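Cycloalternan-forming enzyme (Listeria monocytogenes serovar 1/2a, PDB 5F7U) is a member of glycoside hydrolase family 31, with a TIM-barrel domain, several beta-rich domains and a family 6 carbohydrate-binding module, and holds glycans at several sites. Local coordinates at residues W402-E405 with E406-Y409; E423-Y427 with D428-F432. The protein carries 1 engineered substitution. One frame throughout, in Å; residues are numbered along the deposited sequence. Where two conformers were deposited one is given.

Contact 1. Residues W402-E405 with E406-Y409; sequences WSDE and ETYY. With GLC (alpha-D-glucopyranose), chain F.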
loop_
_atom_site.group_PDB
_atom_site.type_symbol
_atom_site.label_atom_id
_atom_site.label_comp_id
_atom_site.label_asym_id
_atom_site.label_seq_id
_atom_site.Cartn_x
_atom_site.Cartn_y
_atom_site.Cartn_z
ATOM N N TRP A 402 -3.926 -9.641 26.140
ATOM C CA TRP A 402 -3.984 -11.078 26.405
ATOM C C TRP A 402 -2.990 -11.541 27.462
ATOM O O TRP A 402 -3.181 -12.591 28.078
ATOM C CB TRP A 402 -3.760 -11.874 25.098
ATOM C CG TRP A 402 -2.326 -11.838 24.578
ATOM C CD1 TRP A 402 -1.796 -10.932 23.688
ATOM C CD2 TRP A 402 -1.267 -12.764 24.890
ATOM N NE1 TRP A 402 -0.472 -11.230 23.443
ATOM C CE2 TRP A 402 -0.120 -12.338 24.178
ATOM C CE3 TRP A 402 -1.171 -13.910 25.722
ATOM C CZ2 TRP A 402 1.107 -13.019 24.248
ATOM C CZ3 TRP A 402 0.056 -14.583 25.799
ATOM C CH2 TRP A 402 1.181 -14.133 25.058
ATOM N N SER A 403 -1.904 -10.792 27.631
ATOM C CA SER A 403 -0.766 -11.299 28.379
ATOM C C SER A 403 -0.678 -10.743 29.797
ATOM O O SER A 403 -1.486 -9.912 30.210
ATOM C CB SER A 403 0.544 -11.021 27.608
ATOM O OG SER A 403 0.981 -9.693 27.824
ATOM N N ASP A 404 0.337 -11.200 30.524
ATOM C CA ASP A 404 0.678 -10.670 31.846
ATOM C C ASP A 404 1.128 -9.196 31.849
ATOM O O ASP A 404 1.317 -8.609 32.917
ATOM C CB ASP A 404 1.746 -11.578 32.505
ATOM C CG ASP A 404 3.082 -11.608 31.739
ATOM O OD1 ASP A 404 3.248 -10.907 30.713
ATOM O OD2 ASP A 404 3.997 -12.342 32.176
ATOM N N GLU A 405 1.322 -8.618 30.660
ATOM C CA GLU A 405 1.788 -7.217 30.495
ATOM C C GLU A 405 3.156 -6.996 31.162
ATOM O O GLU A 405 3.488 -5.878 31.591
ATOM C CB GLU A 405 0.747 -6.213 31.044
ATOM C CG GLU A 405 -0.634 -6.311 30.381
ATOM C CD GLU A 405 -0.637 -5.763 28.956
ATOM O OE1 GLU A 405 0.239 -4.938 28.629
ATOM O OE2 GLU A 405 -1.525 -6.143 28.155
ATOM N N GLU A 406 3.935 -8.078 31.246
ATOM C CA GLU A 406 5.282 -8.033 31.782
ATOM C C GLU A 406 6.265 -8.759 30.882
ATOM O O GLU A 406 7.217 -8.155 30.412
ATOM C CB GLU A 406 5.319 -8.629 33.189
ATOM C CG GLU A 406 4.533 -7.850 34.235
ATOM C CD GLU A 406 5.085 -6.460 34.532
ATOM O OE1 GLU A 406 6.166 -6.067 34.030
ATOM O OE2 GLU A 406 4.400 -5.722 35.280
ATOM N N THR A 407 6.036 -10.054 30.667
ATOM C CA THR A 407 6.885 -10.858 29.788
ATOM C C THR A 407 6.390 -10.798 28.339
ATOM O O THR A 407 7.161 -10.996 27.404
ATOM C CB THR A 407 6.896 -12.346 30.191
ATOM O OG1 THR A 407 5.593 -12.922 29.996
ATOM C CG2 THR A 407 7.350 -12.538 31.670
ATOM N N TYR A 408 5.084 -10.611 28.169
ATOM C CA TYR A 408 4.422 -10.666 26.857
ATOM C C TYR A 408 4.510 -12.026 26.153
ATOM O O TYR A 408 4.314 -12.108 24.941
ATOM C CB TYR A 408 4.862 -9.497 25.945
ATOM C CG TYR A 408 4.407 -8.191 26.513
ATOM C CD1 TYR A 408 3.098 -7.746 26.296
ATOM C CD2 TYR A 408 5.256 -7.432 27.317
ATOM C CE1 TYR A 408 2.648 -6.572 26.859
ATOM C CE2 TYR A 408 4.818 -6.246 27.897
ATOM C CZ TYR A 408 3.513 -5.827 27.651
ATOM O OH TYR A 408 3.068 -4.656 28.228
ATOM N N TYR A 409 4.821 -13.089 26.901
ATOM C CA TYR A 409 4.659 -14.430 26.353
ATOM C C TYR A 409 3.859 -15.371 27.262
ATOM O O TYR A 409 3.681 -16.545 26.928
ATOM C CB TYR A 409 6.000 -15.037 25.893
ATOM C CG TYR A 409 7.012 -15.258 26.989
ATOM C CD1 TYR A 409 6.943 -16.388 27.799
ATOM C CD2 TYR A 409 8.063 -14.350 27.193
ATOM C CE1 TYR A 409 7.867 -16.594 28.816
ATOM C CE2 TYR A 409 9.004 -14.553 28.202
ATOM C CZ TYR A 409 8.897 -15.678 29.004
ATOM O OH TYR A 409 9.819 -15.925 30.004
HETATM C C1 GLC F . -1.868 -1.087 24.271
HETATM C C2 GLC F . -1.113 -0.340 25.379
HETATM C C3 GLC F . 0.083 -1.156 25.887
HETATM C C4 GLC F . -0.336 -2.574 26.271
HETATM C C5 GLC F . -1.014 -3.220 25.053
HETATM C C6 GLC F . -1.425 -4.674 25.250
HETATM O O2 GLC F . -0.622 0.906 24.881
HETATM O O3 GLC F . 0.686 -0.502 27.010
HETATM O O4 GLC F . 0.824 -3.314 26.670
HETATM O O5 GLC F . -2.165 -2.437 24.675
HETATM O O6 GLC F . -2.513 -4.726 26.178
HETATM O O HOH W 1 1.549 -5.629 34.425
#
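D404 gathers E406, T407 and Y408 round its carboxylate in a loop turn after barrel strand 396-399. Three backbone amides converge on D404 OD1. E406 N donates to D404 OD1 at 3.0 Å from well above the carboxylate plane. T407 N is tilted less, on the syn side, and Y408 N uses the syn lone pair of D404 OD1 at 3.2 Å. T407 OG1 donates to D404 OD2 at 2.8 Å, also on the syn side. With chi1 at 63°, D404 CG lies between its backbone N and carbonyl carbon, folding the carboxylate over these donors. Two ST turns frame it: S403 OG accepts from E405 N, and T407 OG1 from Y409 N.

A second cluster faces the glycan pocket. Y408 OH donates to E405 OE1 at 2.9 Å, the carboxylate standing 88° to the phenol ring. E405 OE1 also accepts from O4 of the bound alpha-D-glucopyranose at 2.6 Å, and E405 OE2 from its O6 at the same distance.

Apolar contacts complete the turn: E405 CA over a face of the Y408 ring (CH-pi) and W402 CH2 3.7 Å from Y409 CA.

Y408, itself a pocket residue, thus probably helps to hold the E405 carboxylate in its orientation.

Contact 2. Residues E423-Y427 with D428-F432; sequences EAFSY and DDFTF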
loop_
_atom_site.group_PDB
_atom_site.type_symbol
_atom_site.label_atom_id
_atom_site.label_comp_id
_atom_site.label_asym_id
_atom_site.label_seq_id
_atom_site.Cartn_x
_atom_site.Cartn_y
_atom_site.Cartn_z
ATOM N N GLU A 423 15.070 -20.171 30.193
ATOM C CA GLU A 423 14.489 -21.471 29.839
ATOM C C GLU A 423 13.039 -21.254 29.407
ATOM O O GLU A 423 12.341 -20.388 29.951
ATOM C CB GLU A 423 14.581 -22.457 31.024
ATOM C CG GLU A 423 15.996 -22.964 31.303
ATOM C CD GLU A 423 16.219 -23.508 32.717
ATOM O OE1 GLU A 423 15.242 -23.744 33.468
ATOM O OE2 GLU A 423 17.402 -23.705 33.092
ATOM N N ALA A 424 12.606 -22.018 28.411
ATOM C CA ALA A 424 11.268 -21.856 27.840
ATOM C C ALA A 424 10.227 -22.635 28.628
ATOM O O ALA A 424 10.547 -23.664 29.248
ATOM C CB ALA A 424 11.261 -22.275 26.377
ATOM N N PHE A 425 8.996 -22.119 28.626
ATOM C CA PHE A 425 7.838 -22.815 29.185
ATOM C C PHE A 425 7.140 -23.680 28.134
ATOM O O PHE A 425 7.227 -23.411 26.921
ATOM C CB PHE A 425 6.815 -21.810 29.740
ATOM C CG PHE A 425 7.282 -21.063 30.954
ATOM C CD1 PHE A 425 8.003 -19.871 30.827
ATOM C CD2 PHE A 425 6.997 -21.540 32.232
ATOM C CE1 PHE A 425 8.445 -19.184 31.957
ATOM C CE2 PHE A 425 7.435 -20.852 33.365
ATOM C CZ PHE A 425 8.162 -19.674 33.225
ATOM N N SER A 426 6.460 -24.718 28.615
ATOM C CA SER A 426 5.491 -25.478 27.833
ATOM C C SER A 426 4.123 -25.127 28.417
ATOM O O SER A 426 4.058 -24.452 29.468
ATOM C CB SER A 426 5.768 -26.982 27.953
ATOM O OG SER A 426 7.079 -27.296 27.517
ATOM N N TYR A 427 3.045 -25.566 27.744
ATOM C CA TYR A 427 1.667 -25.316 28.210
ATOM C C TYR A 427 1.375 -25.887 29.621
ATOM O O TYR A 427 0.718 -25.227 30.438
ATOM C CB TYR A 427 0.665 -25.900 27.222
ATOM C CG TYR A 427 -0.767 -25.431 27.410
ATOM C CD1 TYR A 427 -1.161 -24.165 26.978
ATOM C CD2 TYR A 427 -1.734 -26.263 28.004
ATOM C CE1 TYR A 427 -2.474 -23.732 27.129
ATOM C CE2 TYR A 427 -3.050 -25.830 28.171
ATOM C CZ TYR A 427 -3.415 -24.569 27.711
ATOM O OH TYR A 427 -4.705 -24.099 27.859
ATOM N N ASP A 428 1.885 -27.097 29.870
ATOM C CA ASP A 428 1.722 -27.825 31.139
ATOM C C ASP A 428 2.370 -27.154 32.339
ATOM O O ASP A 428 2.061 -27.510 33.478
ATOM C CB ASP A 428 2.288 -29.248 31.020
ATOM C CG ASP A 428 1.468 -30.135 30.106
ATOM O OD1 ASP A 428 0.361 -29.726 29.685
ATOM O OD2 ASP A 428 1.940 -31.255 29.791
ATOM N N ASP A 429 3.285 -26.215 32.092
ATOM C CA ASP A 429 3.939 -25.481 33.184
ATOM C C ASP A 429 2.987 -24.503 33.878
ATOM O O ASP A 429 3.242 -24.082 35.002
ATOM C CB ASP A 429 5.184 -24.736 32.676
ATOM C CG ASP A 429 6.365 -25.667 32.392
ATOM O OD1 ASP A 429 6.567 -26.672 33.122
ATOM O OD2 ASP A 429 7.117 -25.379 31.439
ATOM N N PHE A 430 1.897 -24.134 33.204
ATOM C CA PHE A 430 1.013 -23.075 33.710
ATOM C C PHE A 430 -0.224 -23.619 34.383
ATOM O O PHE A 430 -0.723 -24.680 34.003
ATOM C CB PHE A 430 0.607 -22.151 32.573
ATOM C CG PHE A 430 1.757 -21.463 31.921
ATOM C CD1 PHE A 430 2.403 -20.393 32.560
ATOM C CD2 PHE A 430 2.195 -21.868 30.660
ATOM C CE1 PHE A 430 3.468 -19.741 31.944
ATOM C CE2 PHE A 430 3.262 -21.219 30.040
ATOM C CZ PHE A 430 3.891 -20.144 30.680
ATOM N N THR A 431 -0.671 -22.911 35.415
ATOM C CA THR A 431 -2.018 -23.024 35.949
ATOM C C THR A 431 -2.763 -21.780 35.451
ATOM O O THR A 431 -2.385 -20.644 35.760
ATOM C CB THR A 431 -1.998 -23.076 37.488
ATOM O OG1 THR A 431 -1.224 -24.200 37.907
ATOM C CG2 THR A 431 -3.403 -23.198 38.075
ATOM N N PHE A 432 -3.814 -22.002 34.676
ATOM C CA PHE A 432 -4.539 -20.882 34.062
ATOM C C PHE A 432 -5.710 -20.451 34.935
ATOM O O PHE A 432 -6.456 -21.283 35.427
ATOM C CB PHE A 432 -4.942 -21.233 32.634
ATOM C CG PHE A 432 -3.764 -21.404 31.717
ATOM C CD1 PHE A 432 -3.022 -20.291 31.307
ATOM C CD2 PHE A 432 -3.377 -22.672 31.275
ATOM C CE1 PHE A 432 -1.924 -20.439 30.457
ATOM C CE2 PHE A 432 -2.288 -22.821 30.420
ATOM C CZ PHE A 432 -1.564 -21.710 30.013
HETATM O O HOH W 2 8.981 -26.767 29.780
HETATM O O HOH W 3 -1.500 -26.148 31.749
#
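F425 and F430 meet across a short 3-10 turn, residues 427 to 429, within the long excursion that follows the second strand of the family 31 TIM barrel. CZ of F430 comes to 3.5 Å from CB of F425, while CE1 lies over a face of the F425 ring, toward its rim. The ring planes are 29° apart but displaced, so they barely overlap. CB of D429 sits at the edge of the same F425 ring, in plane. A second aromatic pair joins the turn's first residue to F432: F432 CE2 lies over a face of the Y427 ring, 3.4 Å from Y427 CZ. These planes are inclined at 36°, neither stacked nor edge-to-face. CG of Y427 is anti to its backbone N (chi1 -166°), a setting that carries the phenol out to this partner.

Behind the rings, two backbone bonds close the turn. D429 N donates to S426 O, and F430 N to Y427 O at 3.2 Å, the i to i+3 bonds of a 3-10 turn. The D429 side chain turns back on the turn's start, where S426 N gives D429 OD2 a nearly straight bond of 3.0 Å from above the carboxylate plane.

Farther out, Y416 sets its ring edge-to-face with F425, and Y524 meets F430. E528 OE2 accepts from Y427 N, and Y427 OH is hydrogen-bonded to K440 N at the start of helix 439-448. One water bridges the two ends of the turn, donating to Y427 O at 2.7 Å and to F430 O at 2.8 Å.

In the fold
Leaving barrel strand 396-399, the chain first makes the turn of contact 1; contact 2 opens fourteen residues after contact 1 closes, and the chain then enters helix 439-448. The two lie in series, neither nested nor crossed, each closing a small local loop. They nonetheless touch: CE1 of Y409 packs on CD1 of F425 at 3.8 Å, although the centres of the two contacts are about 13 Å apart. Y524 reaches contact 1 as well, its hydroxyl bonding Y409 O. Contact 1 ties the excursion inward to strand 452-457 and helix 469-481, whereas contact 2 ties it to helix 439-448. Thus the pocket turn and its outer companion share one barrel-top excursion.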